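Long-range contacts in aldolase (Klebsiella pneumoniae, PDB 6VOQ), which belongs to the class II aldolase and adducin family and binds zinc as part of an assembly of four chains: residues M2-L7 with L33-G38; A42-A47 with R56-T61; S97-A102 with T183-F188; C114-T119 with I195-A200. All coordinates share one frame; numbering follows the deposited sequence.

Contact 1 (M2-L7 with L33-G38)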
loop_
_atom_site.group_PDB
_atom_site.type_symbol
_atom_site.label_atom_id
_atom_site.label_comp_id
_atom_site.label_asym_id
_atom_site.label_seq_id
_atom_site.Cartn_x
_atom_site.Cartn_y
_atom_site.Cartn_z
ATOM N N MET A 2 24.332 -8.863 -20.741
ATOM C CA MET A 2 24.616 -7.745 -19.850
ATOM C C MET A 2 26.001 -7.896 -19.223
ATOM O O MET A 2 26.447 -9.006 -18.920
ATOM C CB MET A 2 23.549 -7.660 -18.751
ATOM C CG MET A 2 22.624 -6.441 -18.818
ATOM S SD MET A 2 21.461 -6.332 -17.431
ATOM C CE MET A 2 20.762 -4.703 -17.655
ATOM N N THR A 3 26.678 -6.766 -19.025
ATOM C CA THR A 3 27.976 -6.738 -18.365
ATOM C C THR A 3 27.817 -6.641 -16.850
ATOM O O THR A 3 26.734 -6.369 -16.326
ATOM C CB THR A 3 28.827 -5.561 -18.855
ATOM O OG1 THR A 3 28.190 -4.323 -18.507
ATOM C CG2 THR A 3 29.044 -5.633 -20.358
ATOM N N GLU A 4 28.932 -6.856 -16.143
ATOM C CA GLU A 4 28.916 -6.771 -14.687
ATOM C C GLU A 4 28.495 -5.387 -14.212
ATOM O O GLU A 4 27.795 -5.273 -13.200
ATOM C CB GLU A 4 30.286 -7.139 -14.113
ATOM C CG GLU A 4 30.271 -7.391 -12.604
ATOM C CD GLU A 4 31.605 -7.880 -12.054
ATOM O OE1 GLU A 4 31.953 -7.475 -10.924
ATOM O OE2 GLU A 4 32.297 -8.668 -12.738
ATOM N N GLN A 5 28.913 -4.333 -14.920
ATOM C CA GLN A 5 28.403 -2.991 -14.660
ATOM C C GLN A 5 26.888 -3.000 -14.576
ATOM O O GLN A 5 26.301 -2.666 -13.543
ATOM C CB GLN A 5 28.825 -2.029 -15.771
ATOM C CG GLN A 5 30.278 -1.785 -15.908
ATOM C CD GLN A 5 30.909 -2.554 -17.056
ATOM O OE1 GLN A 5 30.942 -3.785 -17.046
ATOM N NE2 GLN A 5 31.418 -1.829 -18.050
ATOM N N GLN A 6 26.242 -3.372 -15.681
ATOM C CA GLN A 6 24.793 -3.304 -15.753
ATOM C C GLN A 6 24.141 -4.295 -14.810
ATOM O O GLN A 6 23.061 -4.018 -14.279
ATOM C CB GLN A 6 24.336 -3.538 -17.187
ATOM C CG GLN A 6 25.010 -2.611 -18.164
ATOM C CD GLN A 6 25.192 -3.236 -19.519
ATOM O OE1 GLN A 6 25.470 -4.423 -19.632
ATOM N NE2 GLN A 6 25.043 -2.436 -20.559
ATOM N N LEU A 7 24.781 -5.445 -14.588
ATOM C CA LEU A 7 24.220 -6.429 -13.673
ATOM C C LEU A 7 24.248 -5.912 -12.238
ATOM O O LEU A 7 23.242 -5.994 -11.524
ATOM C CB LEU A 7 24.977 -7.751 -13.808
ATOM C CG LEU A 7 24.748 -8.532 -15.114
ATOM C CD1 LEU A 7 25.662 -9.765 -15.229
ATOM C CD2 LEU A 7 23.292 -8.935 -15.267
ATOM N N LEU A 33 22.418 -13.330 -8.983
ATOM C CA LEU A 33 22.395 -13.556 -10.422
ATOM C C LEU A 33 23.747 -14.093 -10.873
ATOM O O LEU A 33 24.792 -13.754 -10.307
ATOM C CB LEU A 33 22.036 -12.275 -11.195
ATOM C CG LEU A 33 22.915 -11.023 -11.042
ATOM C CD1 LEU A 33 24.114 -11.058 -11.969
ATOM C CD2 LEU A 33 22.102 -9.763 -11.315
ATOM N N LEU A 34 23.716 -14.931 -11.904
ATOM C CA LEU A 34 24.935 -15.498 -12.464
ATOM C C LEU A 34 25.683 -14.457 -13.285
ATOM O O LEU A 34 25.102 -13.800 -14.152
ATOM C CB LEU A 34 24.609 -16.703 -13.343
ATOM C CG LEU A 34 24.632 -18.050 -12.624
ATOM C CD1 LEU A 34 24.236 -19.173 -13.574
ATOM C CD2 LEU A 34 26.010 -18.298 -12.020
ATOM N N LEU A 35 26.969 -14.323 -13.020
ATOM C CA LEU A 35 27.825 -13.449 -13.797
ATOM C C LEU A 35 28.306 -14.171 -15.048
ATOM O O LEU A 35 28.187 -15.397 -15.156
ATOM C CB LEU A 35 29.006 -12.988 -12.946
ATOM C CG LEU A 35 28.622 -12.053 -11.791
ATOM C CD1 LEU A 35 29.786 -11.856 -10.827
ATOM C CD2 LEU A 35 28.116 -10.710 -12.312
ATOM N N PRO A 36 28.826 -13.428 -16.029
ATOM C CA PRO A 36 29.358 -14.082 -17.237
ATOM C C PRO A 36 30.402 -15.150 -16.964
ATOM O O PRO A 36 30.455 -16.142 -17.699
ATOM C CB PRO A 36 29.945 -12.906 -18.028
ATOM C CG PRO A 36 29.075 -11.752 -17.650
ATOM C CD PRO A 36 28.707 -11.968 -16.198
ATOM N N ASP A 37 31.230 -14.989 -15.931
ATOM C CA ASP A 37 32.288 -15.949 -15.628
ATOM C C ASP A 37 31.796 -17.141 -14.817
ATOM O O ASP A 37 32.617 -17.933 -14.336
ATOM C CB ASP A 37 33.429 -15.254 -14.878
ATOM C CG ASP A 37 32.957 -14.536 -13.621
ATOM O OD1 ASP A 37 31.801 -14.751 -13.203
ATOM O OD2 ASP A 37 33.749 -13.758 -13.046
ATOM N N GLY A 38 30.485 -17.278 -14.638
ATOM C CA GLY A 38 29.941 -18.363 -13.863
ATOM C C GLY A 38 29.885 -18.128 -12.374
ATOM O O GLY A 38 29.326 -18.962 -11.656
#
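L7, on the first turn of helix 4-20, reaches with its isobutyl group toward the end of strand 30-34 and the turn that follows. Its CG stands anti to the carbonyl carbon, and chi2 of 174° carries CD1 straight outward, so this one methyl does most of the touching. L7 CD1 lies 3.8 Å from CD1 of L33, with the two leucines crossing obliquely. L33 holds its CG in the crowded position between backbone N and carbonyl carbon (chi1 59°); from there CD1 also packs on CB and CD2 of L7, and the same side chain rests on M11 of the helix and L41 of the next strand. L35 adds its CD2, 3.9 Å from L7 CD1, and E4 CG also meets this L35 CD2, at 4.0 Å, the two side chains crossing obliquely. The whole is the N-terminal helix of the alpha/beta fold laid against the end of an antiparallel sheet strand, where branched aliphatic side chains seal the joint without any cross hydrogen bond. E4 contributes its CG methylene here, while its carboxylate OE1 pairs with R8. T3 is the N-cap, and its N-H gives a nearly straight bond to Q6 OE1, 2.7 Å from T3 N. P36 comes tip to tip with L7, its CD 3.9 Å from L7 CD1. Proline suits the second position of the type I turn L35-G38, whose phi matches its ring, while G38 takes a positive phi at which a CB would press on the preceding carbonyl O.

Contact 2 (A42-A47 with R56-T61)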
loop_
_atom_site.group_PDB
_atom_site.type_symbol
_atom_site.label_atom_id
_atom_site.label_comp_id
_atom_site.label_asym_id
_atom_site.label_seq_id
_atom_site.Cartn_x
_atom_site.Cartn_y
_atom_site.Cartn_z
ATOM N N ALA A 42 25.613 -11.321 -5.583
ATOM C CA ALA A 42 24.572 -11.453 -4.576
ATOM C C ALA A 42 24.572 -10.234 -3.670
ATOM O O ALA A 42 25.575 -9.528 -3.546
ATOM C CB ALA A 42 24.754 -12.730 -3.738
ATOM N N THR A 43 23.423 -9.992 -3.039
ATOM C CA THR A 43 23.311 -8.900 -2.090
ATOM C C THR A 43 24.017 -9.274 -0.788
ATOM O O THR A 43 23.941 -10.421 -0.343
ATOM C CB THR A 43 21.840 -8.551 -1.821
ATOM O OG1 THR A 43 21.156 -9.686 -1.294
ATOM C CG2 THR A 43 21.147 -8.135 -3.098
ATOM N N PRO A 44 24.725 -8.342 -0.165
ATOM C CA PRO A 44 25.573 -8.706 0.975
ATOM C C PRO A 44 24.752 -8.963 2.231
ATOM O O PRO A 44 23.546 -8.715 2.298
ATOM C CB PRO A 44 26.496 -7.494 1.129
ATOM C CG PRO A 44 25.733 -6.360 0.544
ATOM C CD PRO A 44 24.900 -6.934 -0.568
ATOM N N THR A 45 25.439 -9.496 3.236
ATOM C CA THR A 45 24.814 -9.810 4.514
ATOM C C THR A 45 24.306 -8.544 5.206
ATOM O O THR A 45 24.822 -7.443 4.998
ATOM C CB THR A 45 25.811 -10.543 5.417
ATOM O OG1 THR A 45 25.167 -10.958 6.622
ATOM C CG2 THR A 45 27.001 -9.642 5.760
ATOM N N GLY A 46 23.268 -8.712 6.023
ATOM C CA GLY A 46 22.728 -7.621 6.812
ATOM C C GLY A 46 22.365 -6.395 6.000
ATOM O O GLY A 46 22.364 -5.270 6.513
ATOM N N ALA A 47 22.055 -6.604 4.727
ATOM C CA ALA A 47 21.779 -5.522 3.800
ATOM C C ALA A 47 20.289 -5.219 3.750
ATOM O O ALA A 47 19.443 -6.039 4.119
ATOM C CB ALA A 47 22.285 -5.869 2.400
ATOM N N ARG A 56 29.809 -2.809 -3.775
ATOM C CA ARG A 56 30.093 -3.710 -2.667
ATOM C C ARG A 56 29.219 -4.959 -2.677
ATOM O O ARG A 56 29.255 -5.741 -1.721
ATOM C CB ARG A 56 29.946 -2.942 -1.357
ATOM C CG ARG A 56 31.146 -2.038 -1.100
ATOM C CD ARG A 56 30.786 -0.857 -0.227
ATOM N NE ARG A 56 30.008 -1.275 0.935
ATOM C CZ ARG A 56 30.535 -1.714 2.075
ATOM N NH1 ARG A 56 31.853 -1.787 2.215
ATOM N NH2 ARG A 56 29.741 -2.075 3.077
ATOM N N LEU A 57 28.450 -5.174 -3.740
ATOM C CA LEU A 57 27.693 -6.409 -3.859
ATOM C C LEU A 57 28.646 -7.597 -3.851
ATOM O O LEU A 57 29.741 -7.543 -4.417
ATOM C CB LEU A 57 26.853 -6.397 -5.134
ATOM C CG LEU A 57 25.778 -5.316 -5.239
ATOM C CD1 LEU A 57 25.350 -5.181 -6.682
ATOM C CD2 LEU A 57 24.571 -5.626 -4.351
ATOM N N SER A 58 28.237 -8.662 -3.176
ATOM C CA SER A 58 29.100 -9.818 -3.015
ATOM C C SER A 58 29.255 -10.570 -4.325
ATOM O O SER A 58 28.344 -10.617 -5.156
ATOM C CB SER A 58 28.527 -10.761 -1.966
ATOM O OG SER A 58 27.899 -10.023 -0.937
ATOM N N VAL A 59 30.423 -11.178 -4.494
ATOM C CA VAL A 59 30.659 -12.143 -5.556
ATOM C C VAL A 59 31.203 -13.410 -4.910
ATOM O O VAL A 59 32.198 -13.363 -4.177
ATOM C CB VAL A 59 31.624 -11.615 -6.626
ATOM C CG1 VAL A 59 31.898 -12.696 -7.643
ATOM C CG2 VAL A 59 31.053 -10.388 -7.294
ATOM N N VAL A 60 30.555 -14.536 -5.185
ATOM C CA VAL A 60 30.902 -15.830 -4.612
ATOM C C VAL A 60 30.824 -16.870 -5.728
ATOM O O VAL A 60 30.062 -16.716 -6.688
ATOM C CB VAL A 60 29.953 -16.162 -3.429
ATOM C CG1 VAL A 60 28.506 -16.061 -3.861
ATOM C CG2 VAL A 60 30.239 -17.525 -2.844
ATOM N N THR A 61 31.653 -17.909 -5.631
ATOM C CA THR A 61 31.543 -19.045 -6.539
ATOM C C THR A 61 30.359 -19.919 -6.131
ATOM O O THR A 61 29.910 -19.897 -4.982
ATOM C CB THR A 61 32.816 -19.900 -6.543
ATOM O OG1 THR A 61 32.902 -20.654 -5.324
ATOM C CG2 THR A 61 34.062 -19.038 -6.696
#
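Strands 40-42 and 58-60 are antiparallel neighbours in the sheet, joined as a beta hairpin with a long connecting loop, and A42 with S58 forms its hydrogen-bonded pair. A42 and S58 send their CB atoms to the same face, whereas T43 points away from the partner strand and L57 also packs on M11 of helix 4-20, as T43 does. The small methyl of A42 and the hydroxyl of S58 suit this buried, close pairing. S58 OG stands anti to its carbonyl carbon, which lays it beside P44: it approaches P44 CA at 3.3 Å and P44 CB at 3.6 Å. This hydroxyl is satisfied by the carbonyl O of D70. P44 turns its ring toward the other segment, and its CD meets L57 CD2 obliquely at 4.0 Å. Lacking an N-H, proline fits where the chain leaves the pairing and opens the type II turn P44-A47, with G46 taking the positive phi. The two bonds of the pair are unequal. S58 N to A42 O, 2.8 Å long, is weak and bent to 128°, but A42 N reaches S58 O in 2.9 Å at 157°, from 29° above the carbonyl plane.

Contact 3 (S97-A102 with T183-F188)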
loop_
_atom_site.group_PDB
_atom_site.type_symbol
_atom_site.label_atom_id
_atom_site.label_comp_id
_atom_site.label_asym_id
_atom_site.label_seq_id
_atom_site.Cartn_x
_atom_site.Cartn_y
_atom_site.Cartn_z
ATOM N N SER A 97 7.904 -11.695 0.981
ATOM C CA SER A 97 6.755 -10.908 0.551
ATOM C C SER A 97 5.502 -11.428 1.246
ATOM O O SER A 97 5.373 -12.627 1.520
ATOM C CB SER A 97 6.615 -10.930 -0.979
ATOM O OG SER A 97 6.490 -12.246 -1.509
ATOM N N HIS A 98 4.592 -10.507 1.569
ATOM C CA HIS A 98 3.653 -10.745 2.659
ATOM C C HIS A 98 2.772 -11.966 2.397
ATOM O O HIS A 98 2.697 -12.887 3.221
ATOM C CB HIS A 98 2.788 -9.513 2.900
ATOM C CG HIS A 98 1.768 -9.731 3.965
ATOM N ND1 HIS A 98 2.092 -9.772 5.306
ATOM C CD2 HIS A 98 0.448 -10.028 3.885
ATOM C CE1 HIS A 98 1.004 -10.029 6.008
ATOM N NE2 HIS A 98 -0.007 -10.192 5.171
ATOM N N TYR A 99 2.093 -11.990 1.252
ATOM C CA TYR A 99 1.105 -13.032 1.021
ATOM C C TYR A 99 1.744 -14.371 0.681
ATOM O O TYR A 99 1.198 -15.414 1.053
ATOM C CB TYR A 99 0.114 -12.568 -0.054
ATOM C CG TYR A 99 -0.673 -11.376 0.449
ATOM C CD1 TYR A 99 -1.738 -11.544 1.325
ATOM C CD2 TYR A 99 -0.306 -10.078 0.111
ATOM C CE1 TYR A 99 -2.434 -10.447 1.821
ATOM C CE2 TYR A 99 -1.001 -8.986 0.593
ATOM C CZ TYR A 99 -2.056 -9.181 1.451
ATOM O OH TYR A 99 -2.746 -8.098 1.937
ATOM N N LEU A 100 2.902 -14.379 0.017
ATOM C CA LEU A 100 3.583 -15.652 -0.186
ATOM C C LEU A 100 4.121 -16.196 1.128
ATOM O O LEU A 100 4.095 -17.414 1.342
ATOM C CB LEU A 100 4.701 -15.502 -1.215
ATOM C CG LEU A 100 4.260 -15.570 -2.682
ATOM C CD1 LEU A 100 5.375 -15.082 -3.605
ATOM C CD2 LEU A 100 3.812 -16.982 -3.072
ATOM N N THR A 101 4.591 -15.315 2.022
ATOM C CA THR A 101 4.999 -15.749 3.353
ATOM C C THR A 101 3.802 -16.251 4.152
ATOM O O THR A 101 3.901 -17.259 4.864
ATOM C CB THR A 101 5.679 -14.599 4.107
ATOM O OG1 THR A 101 6.866 -14.188 3.418
ATOM C CG2 THR A 101 6.041 -15.013 5.539
ATOM N N ALA A 102 2.675 -15.535 4.071
ATOM C CA ALA A 102 1.453 -15.980 4.732
ATOM C C ALA A 102 1.070 -17.371 4.264
ATOM O O ALA A 102 0.871 -18.283 5.075
ATOM C CB ALA A 102 0.314 -15.003 4.459
ATOM N N THR A 183 -0.542 -13.523 -7.023
ATOM C CA THR A 183 -1.418 -14.686 -6.991
ATOM C C THR A 183 -1.675 -15.149 -5.559
ATOM O O THR A 183 -2.811 -15.477 -5.203
ATOM C CB THR A 183 -0.825 -15.811 -7.838
ATOM O OG1 THR A 183 -0.841 -15.412 -9.215
ATOM C CG2 THR A 183 -1.648 -17.080 -7.691
ATOM N N ALA A 184 -0.639 -15.166 -4.722
ATOM C CA ALA A 184 -0.837 -15.468 -3.311
ATOM C C ALA A 184 -1.756 -14.443 -2.662
ATOM O O ALA A 184 -2.646 -14.797 -1.886
ATOM C CB ALA A 184 0.513 -15.518 -2.592
ATOM N N ARG A 185 -1.579 -13.171 -3.003
ATOM C CA ARG A 185 -2.449 -12.143 -2.454
ATOM C C ARG A 185 -3.901 -12.377 -2.867
ATOM O O ARG A 185 -4.828 -12.166 -2.074
ATOM C CB ARG A 185 -1.954 -10.768 -2.905
ATOM C CG ARG A 185 -2.737 -9.612 -2.311
ATOM C CD ARG A 185 -2.291 -8.312 -2.903
ATOM N NE ARG A 185 -3.047 -7.187 -2.386
ATOM C CZ ARG A 185 -3.119 -6.013 -3.004
ATOM N NH1 ARG A 185 -2.485 -5.837 -4.150
ATOM N NH2 ARG A 185 -3.824 -5.023 -2.484
ATOM N N LEU A 186 -4.117 -12.820 -4.103
ATOM C CA LEU A 186 -5.473 -13.081 -4.554
ATOM C C LEU A 186 -6.115 -14.193 -3.748
ATOM O O LEU A 186 -7.322 -14.145 -3.483
ATOM C CB LEU A 186 -5.473 -13.437 -6.035
ATOM C CG LEU A 186 -5.312 -12.239 -6.948
ATOM C CD1 LEU A 186 -4.886 -12.708 -8.327
ATOM C CD2 LEU A 186 -6.624 -11.488 -6.993
ATOM N N ILE A 187 -5.330 -15.199 -3.352
ATOM C CA ILE A 187 -5.855 -16.265 -2.509
ATOM C C ILE A 187 -6.476 -15.676 -1.248
ATOM O O ILE A 187 -7.639 -15.938 -0.925
ATOM C CB ILE A 187 -4.745 -17.282 -2.188
ATOM C CG1 ILE A 187 -4.350 -18.037 -3.455
ATOM C CG2 ILE A 187 -5.197 -18.273 -1.125
ATOM C CD1 ILE A 187 -3.138 -18.923 -3.304
ATOM N N PHE A 188 -5.732 -14.823 -0.544
ATOM C CA PHE A 188 -6.256 -14.290 0.708
ATOM C C PHE A 188 -7.362 -13.283 0.476
ATOM O O PHE A 188 -8.275 -13.175 1.298
ATOM C CB PHE A 188 -5.126 -13.695 1.535
ATOM C CG PHE A 188 -4.239 -14.740 2.123
ATOM C CD1 PHE A 188 -4.584 -15.367 3.308
ATOM C CD2 PHE A 188 -3.093 -15.145 1.455
ATOM C CE1 PHE A 188 -3.773 -16.351 3.840
ATOM C CE2 PHE A 188 -2.284 -16.115 1.976
ATOM C CZ PHE A 188 -2.618 -16.724 3.178
HETATM O O HOH W 1 -4.715 -7.188 0.251
#
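Y99 spreads its ring over the backbone and side chain of R185, where the axes of segments 98-102 and 183-188 approach to 7.9 Å at 67°. The tyrosine CG stands anti to its carbonyl carbon, which sends the ring out over the other helix. R185 runs fully extended, CG anti to the backbone N (chi1 -176°), so its methylenes pass along one ring face. R185 CG sits 3.6 Å from the Y99 ring centroid and 20° off the normal, a CH-pi contact, while H98 CD2 occupies the opposite face. The long aliphatic part of arginine serves the ring, leaving NE to donate a hydrogen bond to a water 3.1 Å away; that water also bonds Y99 OH at 2.7 Å. F188 comes to the edge of the tyrosine, its CD2 3.8 Å from Y99 CD1, and its CZ packs on A102 CB at 3.6 Å. Between these aromatics and L100, the small A184 lets the helices close up, its CB meeting L100 CD2 at 3.6 Å. Both helices also face other subunits: H98 hydrogen-bonds E182 and T189 of the second subunit, while R185 and L186 pack on H98 of the third. Within the chain, helix 98-104 follows strand 91-94 and the zinc ligands H94 and H96; E181 of helix 170-190 accepts the backbone N-H groups of Y99 and L100, and L100 leans on P163 of strand 162-167.

Contact 4 (C114-T119 with I195-A200)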
loop_
_atom_site.group_PDB
_atom_site.type_symbol
_atom_site.label_atom_id
_atom_site.label_comp_id
_atom_site.label_asym_id
_atom_site.label_seq_id
_atom_site.Cartn_x
_atom_site.Cartn_y
_atom_site.Cartn_z
ATOM N N CYS A 114 1.458 -25.794 -4.305
ATOM C CA CYS A 114 0.733 -25.102 -3.252
ATOM C C CYS A 114 -0.197 -24.020 -3.772
ATOM O O CYS A 114 -0.981 -23.473 -2.991
ATOM C CB CYS A 114 1.713 -24.475 -2.266
ATOM S SG CYS A 114 2.657 -23.151 -2.987
ATOM N N ILE A 115 -0.126 -23.679 -5.051
ATOM C CA ILE A 115 -0.995 -22.664 -5.627
ATOM C C ILE A 115 -1.940 -23.346 -6.610
ATOM O O ILE A 115 -1.530 -23.780 -7.689
ATOM C CB ILE A 115 -0.194 -21.544 -6.295
ATOM C CG1 ILE A 115 0.850 -21.011 -5.315
ATOM C CG2 ILE A 115 -1.125 -20.427 -6.695
ATOM C CD1 ILE A 115 1.504 -19.757 -5.749
ATOM N N ARG A 116 -3.199 -23.443 -6.234
ATOM C CA ARG A 116 -4.248 -23.951 -7.103
ATOM C C ARG A 116 -4.680 -22.862 -8.078
ATOM O O ARG A 116 -5.282 -21.865 -7.664
ATOM C CB ARG A 116 -5.428 -24.420 -6.263
ATOM C CG ARG A 116 -6.492 -25.174 -7.021
ATOM C CD ARG A 116 -7.469 -25.697 -6.002
ATOM N NE ARG A 116 -8.737 -26.137 -6.559
ATOM C CZ ARG A 116 -9.844 -26.251 -5.837
ATOM N NH1 ARG A 116 -9.825 -25.927 -4.542
ATOM N NH2 ARG A 116 -10.964 -26.673 -6.408
ATOM N N PRO A 117 -4.427 -23.029 -9.376
ATOM C CA PRO A 117 -4.504 -21.886 -10.300
ATOM C C PRO A 117 -5.936 -21.454 -10.614
ATOM O O PRO A 117 -6.789 -22.263 -10.995
ATOM C CB PRO A 117 -3.775 -22.396 -11.552
ATOM C CG PRO A 117 -3.901 -23.871 -11.492
ATOM C CD PRO A 117 -3.896 -24.239 -10.031
ATOM N N PHE A 118 -6.183 -20.148 -10.449
ATOM C CA PHE A 118 -7.384 -19.470 -10.921
ATOM C C PHE A 118 -7.059 -18.329 -11.873
ATOM O O PHE A 118 -7.967 -17.593 -12.258
ATOM C CB PHE A 118 -8.201 -18.914 -9.743
ATOM C CG PHE A 118 -7.370 -18.187 -8.727
ATOM C CD1 PHE A 118 -6.994 -16.864 -8.932
ATOM C CD2 PHE A 118 -6.944 -18.832 -7.574
ATOM C CE1 PHE A 118 -6.212 -16.191 -8.000
ATOM C CE2 PHE A 118 -6.168 -18.166 -6.636
ATOM C CZ PHE A 118 -5.795 -16.844 -6.850
ATOM N N THR A 119 -5.789 -18.131 -12.210
ATOM C CA THR A 119 -5.325 -17.205 -13.231
ATOM C C THR A 119 -4.241 -17.913 -14.007
ATOM O O THR A 119 -3.540 -18.775 -13.460
ATOM C CB THR A 119 -4.767 -15.910 -12.633
ATOM O OG1 THR A 119 -3.874 -16.234 -11.559
ATOM C CG2 THR A 119 -5.891 -15.041 -12.118
ATOM N N ILE A 195 -14.689 -19.655 -5.945
ATOM C CA ILE A 195 -13.740 -19.244 -6.969
ATOM C C ILE A 195 -13.967 -20.076 -8.221
ATOM O O ILE A 195 -14.174 -21.296 -8.144
ATOM C CB ILE A 195 -12.303 -19.400 -6.441
ATOM C CG1 ILE A 195 -12.117 -18.496 -5.222
ATOM C CG2 ILE A 195 -11.260 -19.113 -7.536
ATOM C CD1 ILE A 195 -10.906 -18.796 -4.423
ATOM N N ARG A 196 -13.939 -19.411 -9.377
ATOM C CA ARG A 196 -13.919 -20.063 -10.690
ATOM C C ARG A 196 -12.483 -20.495 -10.987
ATOM O O ARG A 196 -11.722 -19.805 -11.666
ATOM C CB ARG A 196 -14.441 -19.110 -11.765
ATOM C CG ARG A 196 -15.363 -19.727 -12.823
ATOM C CD ARG A 196 -14.662 -20.759 -13.691
ATOM N NE ARG A 196 -13.639 -20.170 -14.549
ATOM C CZ ARG A 196 -12.910 -20.856 -15.427
ATOM N NH1 ARG A 196 -13.081 -22.162 -15.579
ATOM N NH2 ARG A 196 -11.998 -20.236 -16.148
ATOM N N TYR A 197 -12.099 -21.651 -10.453
ATOM C CA TYR A 197 -10.757 -22.170 -10.709
ATOM C C TYR A 197 -10.585 -22.543 -12.184
ATOM O O TYR A 197 -11.552 -22.825 -12.900
ATOM C CB TYR A 197 -10.471 -23.395 -9.836
ATOM C CG TYR A 197 -10.254 -23.087 -8.376
ATOM C CD1 TYR A 197 -9.084 -22.480 -7.941
ATOM C CD2 TYR A 197 -11.220 -23.402 -7.427
ATOM C CE1 TYR A 197 -8.880 -22.192 -6.599
ATOM C CE2 TYR A 197 -11.023 -23.125 -6.090
ATOM C CZ TYR A 197 -9.853 -22.516 -5.685
ATOM O OH TYR A 197 -9.667 -22.243 -4.360
ATOM N N LEU A 198 -9.334 -22.554 -12.641
ATOM C CA LEU A 198 -9.069 -23.017 -13.994
ATOM C C LEU A 198 -9.269 -24.525 -14.055
ATOM O O LEU A 198 -8.802 -25.256 -13.173
ATOM C CB LEU A 198 -7.657 -22.645 -14.426
ATOM C CG LEU A 198 -7.344 -21.160 -14.628
ATOM C CD1 LEU A 198 -6.052 -20.987 -15.434
ATOM C CD2 LEU A 198 -8.504 -20.444 -15.290
ATOM N N THR A 199 -9.985 -24.990 -15.083
ATOM C CA THR A 199 -10.223 -26.415 -15.246
ATOM C C THR A 199 -8.912 -27.135 -15.523
ATOM O O THR A 199 -7.887 -26.522 -15.831
ATOM C CB THR A 199 -11.210 -26.681 -16.380
ATOM O OG1 THR A 199 -10.604 -26.353 -17.645
ATOM C CG2 THR A 199 -12.478 -25.864 -16.184
ATOM N N ALA A 200 -8.957 -28.463 -15.422
ATOM C CA ALA A 200 -7.759 -29.244 -15.704
ATOM C C ALA A 200 -7.291 -29.034 -17.140
ATOM O O ALA A 200 -6.086 -28.954 -17.397
ATOM C CB ALA A 200 -8.012 -30.725 -15.425
HETATM O O HOH W 2 -7.173 -24.966 -10.954
#
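Two irregular segments meet, the loop leading to helix 121-125 and, near the C terminus, the one entering helix 200-204, in which R196 centres an inverse gamma turn and T199 is the N-cap. R116, extended with CG anti to its backbone N, lays its guanidinium flat on Y197, the planes 12° apart. R116 CZ stands 3.6 Å from the Y197 ring centroid, a cation-pi stack, and CD adds a CH-pi contact at 4.0 Å from that centroid. I195 CG2 lies over the opposite face of the ring. The same I195 CG2 touches F118 CB at 3.8 Å; F118, its CG in the crowded position, sends its ring on to L186 and I187 of helix 170-190. L198 packs beside T119, its CD1 3.8 Å from T119 C. N160 of the third subunit bonds the carbonyls of F118 and R196, so the joint faces an interface. P117 has no N-H to offer, but its O accepts L198 N on a lone pair at 3.0 Å and 160°, and a water that donates to L198 O. Two donors thus fix this carbonyl, while the tyrosine's electron-rich face probably steadies the charge of an arginine that remains exposed.

How the contacts relate
From the N terminus, contact 1 closes a loop containing most of helix 4-20, tying that helix's start to the end of strand 30-34. Contact 2 follows in series with a much shorter loop and joins the next two strands of the same sheet; the two touch where L35 CD1 packs on V59 CG1. On the opposite side of the chain's centre, contact 3 closes the long loop from 102 to 183 and contact 4 that from 119 to 195, so the two cross. Helix 170-190 bridges them, with helix 98-104 against it in contact 3 and F118 and I115 of contact 4 packing on L186, I187 and T183. Both later contacts also touch the third subunit, unlike the first two.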